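Local coordinates for uncharacterized protein (Escherichia coli UMEA 3162-1, PDB 4X5M), which mediates transmembrane sugar transport down a concentration gradient as a homodimer, probably by rocking movements that open a cargo cavity on alternate sides of the membrane, at residues Glu33-Val38 with Val78-Asn83; Thr45-Trp50 with Ile64-Thr69; Tyr53-Met56 with Val62-Ala65. All blocks are in the same frame, centred on the assembly; numbering follows the deposited sequence.

Interaction 1. Residues Glu33-Val38 with Val78-Asn83; sequences EGISVV and VITLIN. With OLA (oleic acid), chain D.
I35, V37, T80 and L81 build a small, largely apolar contact in which a loop running into a helix is laid against the flank of a second helix. T80 is the residue both branched neighbours share. Its methyl CG2 meets V37 CG2 at 3.8 Å, the two side chains sliding past each other in opposite directions. Its hydroxyl faces the isoleucine instead, with I35 CG2 lying 3.5 Å from T80 OG1. The first torsion (chi1 -60°) sets this division: the methyl, opposite the backbone N, points at V37, while OG1 lies beside that N and turns toward I35. The other methyl of the valine, V37 CG1, reaches L81 CD2 at 3.8 Å, and here the side chains cross at about a right angle.

The fold is the three-helix bundle of the SemiSWEET family, and this contact joins the entry of helix 37-57 to the C-terminal part of helix 60-86 within it.

No hydrogen bond crosses the contact; T80 and S36 bond within or next to their own segments. T80 OG1 is hydrogen-bonded to V76 O one turn back, and S36, at the N-cap position of helix 37-57, turns its hydroxyl to M39 N. A bound oleic acid places its carboxylate beside I79, with its O2 at 3.6 Å from I79 CG1.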
loop_
_atom_site.group_PDB
_atom_site.type_symbol
_atom_site.label_atom_id
_atom_site.label_comp_id
_atom_site.label_asym_id
_atom_site.label_seq_id
_atom_site.Cartn_x
_atom_site.Cartn_y
_atom_site.Cartn_z
ATOM N N GLU A 33 15.660 -2.926 -10.372
ATOM C CA GLU A 33 16.656 -3.384 -9.409
ATOM C C GLU A 33 16.130 -3.273 -7.980
ATOM O O GLU A 33 15.609 -2.231 -7.579
ATOM C CB GLU A 33 17.958 -2.590 -9.553
ATOM C CG GLU A 33 18.828 -3.022 -10.726
ATOM N N GLY A 34 16.264 -4.354 -7.217
ATOM C CA GLY A 34 15.836 -4.364 -5.830
ATOM C C GLY A 34 14.432 -4.903 -5.643
ATOM O O GLY A 34 14.081 -5.385 -4.564
ATOM N N ILE A 35 13.625 -4.821 -6.697
ATOM C CA ILE A 35 12.245 -5.289 -6.644
ATOM C C ILE A 35 12.172 -6.802 -6.464
ATOM O O ILE A 35 12.732 -7.559 -7.257
ATOM C CB ILE A 35 11.469 -4.896 -7.916
ATOM C CG1 ILE A 35 11.388 -3.374 -8.038
ATOM C CG2 ILE A 35 10.076 -5.506 -7.899
ATOM C CD1 ILE A 35 10.616 -2.895 -9.246
ATOM N N SER A 36 11.483 -7.234 -5.413
ATOM C CA SER A 36 11.304 -8.656 -5.149
ATOM C C SER A 36 10.077 -9.207 -5.862
ATOM O O SER A 36 8.966 -8.702 -5.689
ATOM C CB SER A 36 11.190 -8.916 -3.649
ATOM O OG SER A 36 10.697 -10.219 -3.395
ATOM N N VAL A 37 10.288 -10.247 -6.662
ATOM C CA VAL A 37 9.198 -10.916 -7.362
ATOM C C VAL A 37 8.200 -11.507 -6.371
ATOM O O VAL A 37 6.987 -11.359 -6.535
ATOM C CB VAL A 37 9.727 -12.031 -8.287
ATOM C CG1 VAL A 37 8.575 -12.820 -8.890
ATOM C CG2 VAL A 37 10.605 -11.440 -9.380
ATOM N N VAL A 38 8.719 -12.159 -5.334
ATOM C CA VAL A 38 7.884 -12.792 -4.315
ATOM C C VAL A 38 6.990 -11.782 -3.599
ATOM O O VAL A 38 5.800 -12.031 -3.393
ATOM C CB VAL A 38 8.743 -13.535 -3.269
ATOM C CG1 VAL A 38 7.879 -14.028 -2.115
ATOM C CG2 VAL A 38 9.481 -14.695 -3.917
ATOM N N VAL A 78 5.574 -7.366 -14.309
ATOM C CA VAL A 78 5.835 -7.811 -15.678
ATOM C C VAL A 78 7.237 -7.420 -16.136
ATOM O O VAL A 78 8.000 -8.260 -16.614
ATOM C CB VAL A 78 4.806 -7.230 -16.672
ATOM C CG1 VAL A 78 5.303 -7.381 -18.104
ATOM C CG2 VAL A 78 3.457 -7.904 -16.501
ATOM N N ILE A 79 7.568 -6.143 -15.981
ATOM C CA ILE A 79 8.890 -5.639 -16.338
ATOM C C ILE A 79 9.976 -6.327 -15.513
ATOM O O ILE A 79 11.049 -6.650 -16.027
ATOM C CB ILE A 79 8.980 -4.110 -16.142
ATOM C CG1 ILE A 79 7.938 -3.398 -17.006
ATOM C CG2 ILE A 79 10.376 -3.604 -16.473
ATOM C CD1 ILE A 79 7.849 -1.909 -16.751
ATOM N N THR A 80 9.685 -6.559 -14.236
ATOM C CA THR A 80 10.627 -7.226 -13.342
ATOM C C THR A 80 10.946 -8.638 -13.825
ATOM O O THR A 80 12.106 -9.050 -13.849
ATOM C CB THR A 80 10.085 -7.300 -11.899
ATOM O OG1 THR A 80 9.864 -5.976 -11.399
ATOM C CG2 THR A 80 11.074 -8.016 -10.991
ATOM N N LEU A 81 9.908 -9.370 -14.216
ATOM C CA LEU A 81 10.069 -10.736 -14.701
ATOM C C LEU A 81 10.800 -10.773 -16.041
ATOM O O LEU A 81 11.558 -11.704 -16.316
ATOM C CB LEU A 81 8.706 -11.421 -14.820
ATOM C CG LEU A 81 8.010 -11.731 -13.492
ATOM C CD1 LEU A 81 6.588 -12.220 -13.721
ATOM C CD2 LEU A 81 8.810 -12.756 -12.701
ATOM N N ILE A 82 10.571 -9.760 -16.871
ATOM C CA ILE A 82 11.265 -9.648 -18.149
ATOM C C ILE A 82 12.753 -9.382 -17.932
ATOM O O ILE A 82 13.604 -10.043 -18.529
ATOM C CB ILE A 82 10.665 -8.531 -19.028
ATOM C CG1 ILE A 82 9.252 -8.903 -19.481
ATOM C CG2 ILE A 82 11.545 -8.276 -20.240
ATOM C CD1 ILE A 82 8.584 -7.843 -20.336
ATOM N N ASN A 83 13.061 -8.415 -17.072
ATOM C CA ASN A 83 14.446 -8.084 -16.752
ATOM C C ASN A 83 15.176 -9.249 -16.088
ATOM O O ASN A 83 16.356 -9.483 -16.350
ATOM C CB ASN A 83 14.513 -6.856 -15.841
ATOM C CG ASN A 83 14.025 -5.593 -16.523
ATOM O OD1 ASN A 83 13.553 -4.664 -15.869
ATOM N ND2 ASN A 83 14.132 -5.555 -17.846
HETATM C C1 OLA D . 5.107 -2.690 -19.869
HETATM O O1 OLA D . 6.212 -3.015 -20.378
HETATM O O2 OLA D . 4.793 -3.103 -18.721
HETATM C C2 OLA D . 4.152 -1.802 -20.635
HETATM C C3 OLA D . 2.792 -1.846 -19.975
HETATM C C4 OLA D . 1.957 -2.938 -20.606
HETATM C C5 OLA D . 0.807 -3.290 -19.688
HETATM C C6 OLA D . 0.637 -4.792 -19.656
HETATM C C7 OLA D . 0.232 -5.228 -18.265
HETATM C C8 OLA D . 0.051 -6.731 -18.233
HETATM C C9 OLA D . -1.253 -7.097 -18.907
HETATM C C10 OLA D . -1.934 -8.193 -18.515
HETATM C C11 OLA D . -1.407 -9.063 -17.395
HETATM C C12 OLA D . -2.454 -10.089 -17.020
HETATM C C13 OLA D . -3.512 -9.440 -16.154
HETATM C C14 OLA D . -4.768 -10.283 -16.156
HETATM C C15 OLA D . -5.825 -9.614 -15.306
HETATM C C16 OLA D . -7.076 -10.466 -15.266
HETATM C C17 OLA D . -7.880 -10.106 -14.037
HETATM C C18 OLA D . -9.253 -10.734 -14.122
#

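Interaction 2. Residues Thr45-Trp50 with Ile64-Thr69; sequences TGVISW and IANIVT. With OLB ((2S)-2,3-dihydroxypropyl (9Z)-octadec-9-enoate), chain G; OLA (oleic acid), chain F.
W50 and V47 close on N66 from the neighbouring helix, and this is where the contact is tight. V47 CG1, anti to its own backbone nitrogen, presses on the backbone at 3.2 Å from N66 O. One turn further on, W50 CB lies 3.4 Å from N66 CG. The indole and the asparagine amide are turned only 19° apart, yet the approach is oblique, with N66 OD1 3.5 Å from W50 CG.

Packing is looser at the other end, where V47 CG2 and T69 CG2 meet methyl to methyl at 3.9 Å. T69 OG1 serves its own helix, donating to A65 O at 2.6 Å from the face opposite that used by T69 N, and the residue is also covered by T16 of helix 3-17 and by F43. A bound monoolein lies beside W50 and N66. N66 ND2 donates to its O23 at 2.9 Å, a bent bond with an N-H...O angle of 139°, and also bonds back to V62 O, so two acceptors fix the amide. C24 of the glycerol end lies over one face of the W50 indole, 3.8 Å above the plane and offset toward the rim. W50 NE1 is hydrogen-bonded to T15 OG1 of the second subunit. With an alanine here, the indole beside the glycerol is gone, and T15 of the second subunit would probably lose its partner.

The axes of 45-50 and 64-69 run in roughly opposite directions, 144° apart, and approach to 9.0 Å. W50 and N66, with N66 of the second subunit, which also bonds the lipid, surround its head, consistent with the central cavity of a SemiSWEET dimer.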
loop_
_atom_site.group_PDB
_atom_site.type_symbol
_atom_site.label_atom_id
_atom_site.label_comp_id
_atom_site.label_asym_id
_atom_site.label_seq_id
_atom_site.Cartn_x
_atom_site.Cartn_y
_atom_site.Cartn_z
ATOM N N THR A 45 -1.630 -10.754 -4.941
ATOM C CA THR A 45 -2.570 -11.736 -4.410
ATOM C C THR A 45 -3.559 -11.060 -3.467
ATOM O O THR A 45 -4.761 -11.326 -3.509
ATOM C CB THR A 45 -1.843 -12.877 -3.669
ATOM O OG1 THR A 45 -1.007 -13.590 -4.588
ATOM C CG2 THR A 45 -2.843 -13.843 -3.055
ATOM N N GLY A 46 -3.043 -10.171 -2.624
ATOM C CA GLY A 46 -3.877 -9.421 -1.707
ATOM C C GLY A 46 -4.750 -8.404 -2.418
ATOM O O GLY A 46 -5.914 -8.217 -2.057
ATOM N N VAL A 47 -4.188 -7.745 -3.429
ATOM C CA VAL A 47 -4.922 -6.749 -4.207
ATOM C C VAL A 47 -6.141 -7.370 -4.880
ATOM O O VAL A 47 -7.241 -6.817 -4.827
ATOM C CB VAL A 47 -4.025 -6.092 -5.279
ATOM C CG1 VAL A 47 -4.862 -5.266 -6.245
ATOM C CG2 VAL A 47 -2.961 -5.225 -4.624
ATOM N N ILE A 48 -5.938 -8.525 -5.505
ATOM C CA ILE A 48 -7.029 -9.271 -6.122
ATOM C C ILE A 48 -8.092 -9.627 -5.085
ATOM O O ILE A 48 -9.291 -9.513 -5.344
ATOM C CB ILE A 48 -6.516 -10.561 -6.799
ATOM C CG1 ILE A 48 -5.573 -10.221 -7.955
ATOM C CG2 ILE A 48 -7.675 -11.409 -7.292
ATOM C CD1 ILE A 48 -6.199 -9.353 -9.026
ATOM N N SER A 49 -7.642 -10.038 -3.904
ATOM C CA SER A 49 -8.551 -10.410 -2.825
ATOM C C SER A 49 -9.338 -9.204 -2.308
ATOM O O SER A 49 -10.505 -9.335 -1.937
ATOM C CB SER A 49 -7.776 -11.070 -1.682
ATOM O OG SER A 49 -7.107 -12.239 -2.122
ATOM N N TRP A 50 -8.701 -8.036 -2.281
ATOM C CA TRP A 50 -9.393 -6.802 -1.907
ATOM C C TRP A 50 -10.500 -6.482 -2.902
ATOM O O TRP A 50 -11.577 -6.020 -2.522
ATOM C CB TRP A 50 -8.420 -5.623 -1.828
ATOM C CG TRP A 50 -7.657 -5.508 -0.542
ATOM C CD1 TRP A 50 -6.307 -5.611 -0.383
ATOM C CD2 TRP A 50 -8.196 -5.258 0.761
ATOM N NE1 TRP A 50 -5.970 -5.445 0.939
ATOM C CE2 TRP A 50 -7.116 -5.226 1.664
ATOM C CE3 TRP A 50 -9.490 -5.060 1.256
ATOM C CZ2 TRP A 50 -7.283 -5.006 3.028
ATOM C CZ3 TRP A 50 -9.657 -4.842 2.613
ATOM C CH2 TRP A 50 -8.560 -4.817 3.483
ATOM N N ILE A 64 -11.993 0.828 -6.271
ATOM C CA ILE A 64 -11.217 1.687 -7.160
ATOM C C ILE A 64 -9.774 1.841 -6.677
ATOM O O ILE A 64 -8.862 2.010 -7.483
ATOM C CB ILE A 64 -11.869 3.087 -7.317
ATOM C CG1 ILE A 64 -11.246 3.845 -8.493
ATOM C CG2 ILE A 64 -11.766 3.896 -6.027
ATOM C CD1 ILE A 64 -11.829 5.225 -8.709
ATOM N N ALA A 65 -9.567 1.759 -5.366
ATOM C CA ALA A 65 -8.230 1.882 -4.800
ATOM C C ALA A 65 -7.335 0.743 -5.272
ATOM O O ALA A 65 -6.195 0.960 -5.683
ATOM C CB ALA A 65 -8.296 1.910 -3.280
ATOM N N ASN A 66 -7.870 -0.472 -5.224
ATOM C CA ASN A 66 -7.100 -1.661 -5.565
ATOM C C ASN A 66 -7.061 -1.951 -7.062
ATOM O O ASN A 66 -6.134 -2.595 -7.546
ATOM C CB ASN A 66 -7.655 -2.870 -4.815
ATOM C CG ASN A 66 -7.334 -2.828 -3.335
ATOM O OD1 ASN A 66 -6.266 -3.266 -2.909
ATOM N ND2 ASN A 66 -8.260 -2.302 -2.542
ATOM N N ILE A 67 -8.066 -1.480 -7.795
ATOM C CA ILE A 67 -8.057 -1.633 -9.246
ATOM C C ILE A 67 -6.954 -0.762 -9.841
ATOM O O ILE A 67 -6.192 -1.212 -10.697
ATOM C CB ILE A 67 -9.417 -1.269 -9.876
ATOM C CG1 ILE A 67 -10.462 -2.330 -9.528
ATOM C CG2 ILE A 67 -9.290 -1.152 -11.388
ATOM C CD1 ILE A 67 -11.861 -1.995 -10.002
ATOM N N VAL A 68 -6.864 0.480 -9.372
ATOM C CA VAL A 68 -5.796 1.379 -9.800
ATOM C C VAL A 68 -4.439 0.832 -9.364
ATOM O O VAL A 68 -3.469 0.872 -10.126
ATOM C CB VAL A 68 -5.985 2.806 -9.234
ATOM C CG1 VAL A 68 -4.795 3.681 -9.590
ATOM C CG2 VAL A 68 -7.267 3.420 -9.765
ATOM N N THR A 69 -4.383 0.311 -8.141
ATOM C CA THR A 69 -3.176 -0.332 -7.629
ATOM C C THR A 69 -2.757 -1.483 -8.538
ATOM O O THR A 69 -1.574 -1.656 -8.834
ATOM C CB THR A 69 -3.379 -0.863 -6.193
ATOM O OG1 THR A 69 -3.680 0.228 -5.317
ATOM C CG2 THR A 69 -2.128 -1.566 -5.698
HETATM C C1 OLB G . -4.362 -1.278 -1.060
HETATM C C2 OLB G . -3.203 -0.366 -1.393
HETATM C C3 OLB G . -1.920 -1.112 -1.098
HETATM C C4 OLB G . -0.990 -0.260 -0.256
HETATM C C5 OLB G . -0.231 -1.146 0.717
HETATM O O19 OLB G . -4.223 -2.482 -1.126
HETATM O O20 OLB G . -5.593 -0.731 -0.662
HETATM C C21 OLB G . -6.376 -1.612 0.107
HETATM C C22 OLB G . -7.502 -0.837 0.748
HETATM O O23 OLB G . -8.704 -1.132 0.081
HETATM C C24 OLB G . -7.621 -1.235 2.199
HETATM O O25 OLB G . -6.892 -0.322 2.987
HETATM C C6 OLB G . 0.675 -0.348 1.639
HETATM C C7 OLB G . 1.812 0.280 0.851
HETATM C C8 OLB G . 3.184 -0.254 1.251
HETATM C C9 OLB G . 3.823 0.584 2.348
HETATM C C10 OLB G . 4.588 1.673 2.106
HETATM C C11 OLB G . 4.885 2.135 0.698
HETATM C C12 OLB G . 6.116 1.433 0.158
HETATM C C13 OLB G . 5.781 0.949 -1.237
HETATM C C14 OLB G . 6.624 -0.244 -1.630
HETATM C C15 OLB G . 6.172 -0.696 -2.999
HETATM C C16 OLB G . 4.715 -1.097 -2.920
HETATM C C17 OLB G . 3.977 -0.608 -4.146
HETATM C C18 OLB G . 2.590 -0.177 -3.730
HETATM C C12 OLA F . -12.347 11.305 -6.448
HETATM C C13 OLA F . -10.980 10.774 -6.082
HETATM C C14 OLA F . -10.904 9.308 -6.443
HETATM C C15 OLA F . -9.664 8.700 -5.824
HETATM C C16 OLA F . -9.744 7.195 -5.946
HETATM C C17 OLA F . -8.774 6.727 -7.009
HETATM C C18 OLA F . -7.481 6.306 -6.348
#

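Interaction 3. Residues Tyr53-Met56 with Val62-Ala65; sequences YGIM and VLIA. With OLB ((2S)-2,3-dihydroxypropyl (9Z)-octadec-9-enoate), chain G; OLA (oleic acid), chain E; OLA (oleic acid), chain F.
V62 and L63 pack on the bare backbone of G54, and the lack of a side chain is what allows it. L63 CG rests 3.9 Å from G54 C, and V62 CG1 stands 4.1 Å from G54 CA. With nothing in between, the CA atoms of G54 and L63 can approach to 5.0 Å; a CB built on this glycine would point toward the other helix and be jammed against both side chains. L63 has a first torsion off the staggered position (chi1 -99°), consistent with a tight fit.

Beside this backbone packing is a side-chain contact: I55 CG1 and L63 CD2 meet at 3.9 Å as the two chains slant across one another. Both residues also touch lipid. I55 CD1 reaches C5 of an oleic acid, and L63 CD1 lies 3.8 Å from C3 of the same molecule, whose carboxylate end lies against the pair. On the inner side, V62 CG1 approaches the monoolein hydroxyl O23 at 3.4 Å.

Polar links lie at the borders. Y53 OH is hydrogen-bonded to D59 of the second subunit, while V62 N bonds to D59 OD1 of its own chain.

Between the segments themselves no hydrogen bond or charge takes part; the helical hairpin of the bundle is held here by shape, a small residue admitting larger ones, with lipid on its outer flank and the dimer pocket on its inner one.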
loop_
_atom_site.group_PDB
_atom_site.type_symbol
_atom_site.label_atom_id
_atom_site.label_comp_id
_atom_site.label_asym_id
_atom_site.label_seq_id
_atom_site.Cartn_x
_atom_site.Cartn_y
_atom_site.Cartn_z
ATOM N N TYR A 53 -13.251 -8.657 -2.212
ATOM C CA TYR A 53 -13.823 -8.137 -0.976
ATOM C C TYR A 53 -14.669 -6.898 -1.240
ATOM O O TYR A 53 -15.778 -6.771 -0.723
ATOM C CB TYR A 53 -12.717 -7.811 0.029
ATOM C CG TYR A 53 -13.223 -7.388 1.389
ATOM C CD1 TYR A 53 -13.925 -8.275 2.191
ATOM C CD2 TYR A 53 -12.986 -6.108 1.877
ATOM C CE1 TYR A 53 -14.386 -7.903 3.438
ATOM C CE2 TYR A 53 -13.444 -5.724 3.126
ATOM C CZ TYR A 53 -14.144 -6.628 3.902
ATOM O OH TYR A 53 -14.607 -6.268 5.145
ATOM N N GLY A 54 -14.132 -5.989 -2.047
ATOM C CA GLY A 54 -14.827 -4.764 -2.398
ATOM C C GLY A 54 -16.145 -5.014 -3.108
ATOM O O GLY A 54 -17.129 -4.315 -2.871
ATOM N N ILE A 55 -16.162 -6.013 -3.985
ATOM C CA ILE A 55 -17.375 -6.380 -4.710
ATOM C C ILE A 55 -18.407 -6.968 -3.757
ATOM O O ILE A 55 -19.587 -6.616 -3.801
ATOM C CB ILE A 55 -17.079 -7.396 -5.833
ATOM C CG1 ILE A 55 -16.228 -6.749 -6.927
ATOM C CG2 ILE A 55 -18.373 -7.938 -6.422
ATOM C CD1 ILE A 55 -15.796 -7.714 -8.013
ATOM N N MET A 56 -17.951 -7.860 -2.885
ATOM C CA MET A 56 -18.833 -8.511 -1.924
ATOM C C MET A 56 -19.338 -7.542 -0.856
ATOM O O MET A 56 -20.349 -7.802 -0.203
ATOM C CB MET A 56 -18.114 -9.694 -1.268
ATOM C CG MET A 56 -17.894 -10.876 -2.204
ATOM S SD MET A 56 -16.545 -11.986 -1.742
ATOM C CE MET A 56 -15.822 -11.142 -0.340
ATOM N N VAL A 62 -12.866 0.876 -1.709
ATOM C CA VAL A 62 -11.929 -0.239 -1.685
ATOM C C VAL A 62 -11.670 -0.744 -3.101
ATOM O O VAL A 62 -10.533 -1.049 -3.466
ATOM C CB VAL A 62 -12.455 -1.395 -0.807
ATOM C CG1 VAL A 62 -11.605 -2.644 -0.983
ATOM C CG2 VAL A 62 -12.498 -0.970 0.656
ATOM N N LEU A 63 -12.734 -0.812 -3.895
ATOM C CA LEU A 63 -12.652 -1.291 -5.271
ATOM C C LEU A 63 -11.704 -0.463 -6.133
ATOM O O LEU A 63 -10.726 -0.989 -6.663
ATOM C CB LEU A 63 -14.042 -1.310 -5.910
ATOM C CG LEU A 63 -14.751 -2.664 -5.936
ATOM C CD1 LEU A 63 -16.108 -2.552 -6.617
ATOM C CD2 LEU A 63 -13.883 -3.701 -6.633
ATOM N N ILE A 64 -11.993 0.828 -6.271
ATOM C CA ILE A 64 -11.217 1.687 -7.160
ATOM C C ILE A 64 -9.774 1.841 -6.677
ATOM O O ILE A 64 -8.862 2.010 -7.483
ATOM C CB ILE A 64 -11.869 3.087 -7.317
ATOM C CG1 ILE A 64 -11.246 3.845 -8.493
ATOM C CG2 ILE A 64 -11.766 3.896 -6.027
ATOM C CD1 ILE A 64 -11.829 5.225 -8.709
ATOM N N ALA A 65 -9.567 1.759 -5.366
ATOM C CA ALA A 65 -8.230 1.882 -4.800
ATOM C C ALA A 65 -7.335 0.743 -5.272
ATOM O O ALA A 65 -6.195 0.960 -5.683
ATOM C CB ALA A 65 -8.296 1.910 -3.280
HETATM C C1 OLB G . -4.362 -1.278 -1.060
HETATM C C2 OLB G . -3.203 -0.366 -1.393
HETATM C C3 OLB G . -1.920 -1.112 -1.098
HETATM C C4 OLB G . -0.990 -0.260 -0.256
HETATM C C5 OLB G . -0.231 -1.146 0.717
HETATM O O19 OLB G . -4.223 -2.482 -1.126
HETATM O O20 OLB G . -5.593 -0.731 -0.662
HETATM C C21 OLB G . -6.376 -1.612 0.107
HETATM C C22 OLB G . -7.502 -0.837 0.748
HETATM O O23 OLB G . -8.704 -1.132 0.081
HETATM C C24 OLB G . -7.621 -1.235 2.199
HETATM O O25 OLB G . -6.892 -0.322 2.987
HETATM C C6 OLB G . 0.675 -0.348 1.639
HETATM C C7 OLB G . 1.812 0.280 0.851
HETATM C C8 OLB G . 3.184 -0.254 1.251
HETATM C C9 OLB G . 3.823 0.584 2.348
HETATM C C10 OLB G . 4.588 1.673 2.106
HETATM C C11 OLB G . 4.885 2.135 0.698
HETATM C C12 OLB G . 6.116 1.433 0.158
HETATM C C13 OLB G . 5.781 0.949 -1.237
HETATM C C14 OLB G . 6.624 -0.244 -1.630
HETATM C C15 OLB G . 6.172 -0.696 -2.999
HETATM C C16 OLB G . 4.715 -1.097 -2.920
HETATM C C17 OLB G . 3.977 -0.608 -4.146
HETATM C C18 OLB G . 2.590 -0.177 -3.730
HETATM C C1 OLA E . -19.182 -3.958 -9.426
HETATM O O1 OLA E . -19.795 -4.958 -9.884
HETATM O O2 OLA E . -19.526 -3.459 -8.322
HETATM C C2 OLA E . -18.028 -3.359 -10.200
HETATM C C3 OLA E . -16.788 -4.193 -9.966
HETATM C C4 OLA E . -16.102 -4.493 -11.281
HETATM C C5 OLA E . -15.245 -5.727 -11.103
HETATM C C6 OLA E . -14.069 -5.696 -12.055
HETATM C C7 OLA E . -13.098 -6.794 -11.678
HETATM C C8 OLA E . -11.907 -6.767 -12.609
HETATM C C9 OLA E . -10.823 -5.899 -12.009
HETATM C C10 OLA E . -9.733 -5.565 -12.730
HETATM C C11 OLA E . -9.572 -6.050 -14.155
HETATM C C12 OLA E . -8.306 -5.462 -14.738
HETATM C C13 OLA E . -8.187 -5.834 -16.199
HETATM C C14 OLA E . -6.769 -6.278 -16.499
HETATM C C15 OLA E . -5.781 -5.242 -16.006
HETATM C C16 OLA E . -4.400 -5.855 -15.956
HETATM C C17 OLA E . -3.436 -4.890 -15.302
HETATM C C18 OLA E . -3.018 -3.834 -16.301
HETATM C C12 OLA F . -12.347 11.305 -6.448
HETATM C C13 OLA F . -10.980 10.774 -6.082
HETATM C C14 OLA F . -10.904 9.308 -6.443
HETATM C C15 OLA F . -9.664 8.700 -5.824
HETATM C C16 OLA F . -9.744 7.195 -5.946
HETATM C C17 OLA F . -8.774 6.727 -7.009
HETATM C C18 OLA F . -7.481 6.306 -6.348
#

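All three contacts join the same pair, helix 37-57 and helix 60-86, which run in roughly opposite directions as a hairpin; interaction 1 also includes the loop leading into helix 37-57. Going up helix 37-57 the order is 1, 2, 3, and down helix 60-86 it is 3, 2, 1, so that interaction 3 is nearest the turn. Interactions 2 and 3 have centres 7 Å apart, share I64 and A65, and touch both the monoolein and the second subunit. Interaction 1 lies 19 Å from interaction 2 and 26 Å from interaction 3, between centres, and touches no other protein chain. The pair is joined at three levels, and interactions 2 and 3 lie at the dimer interface.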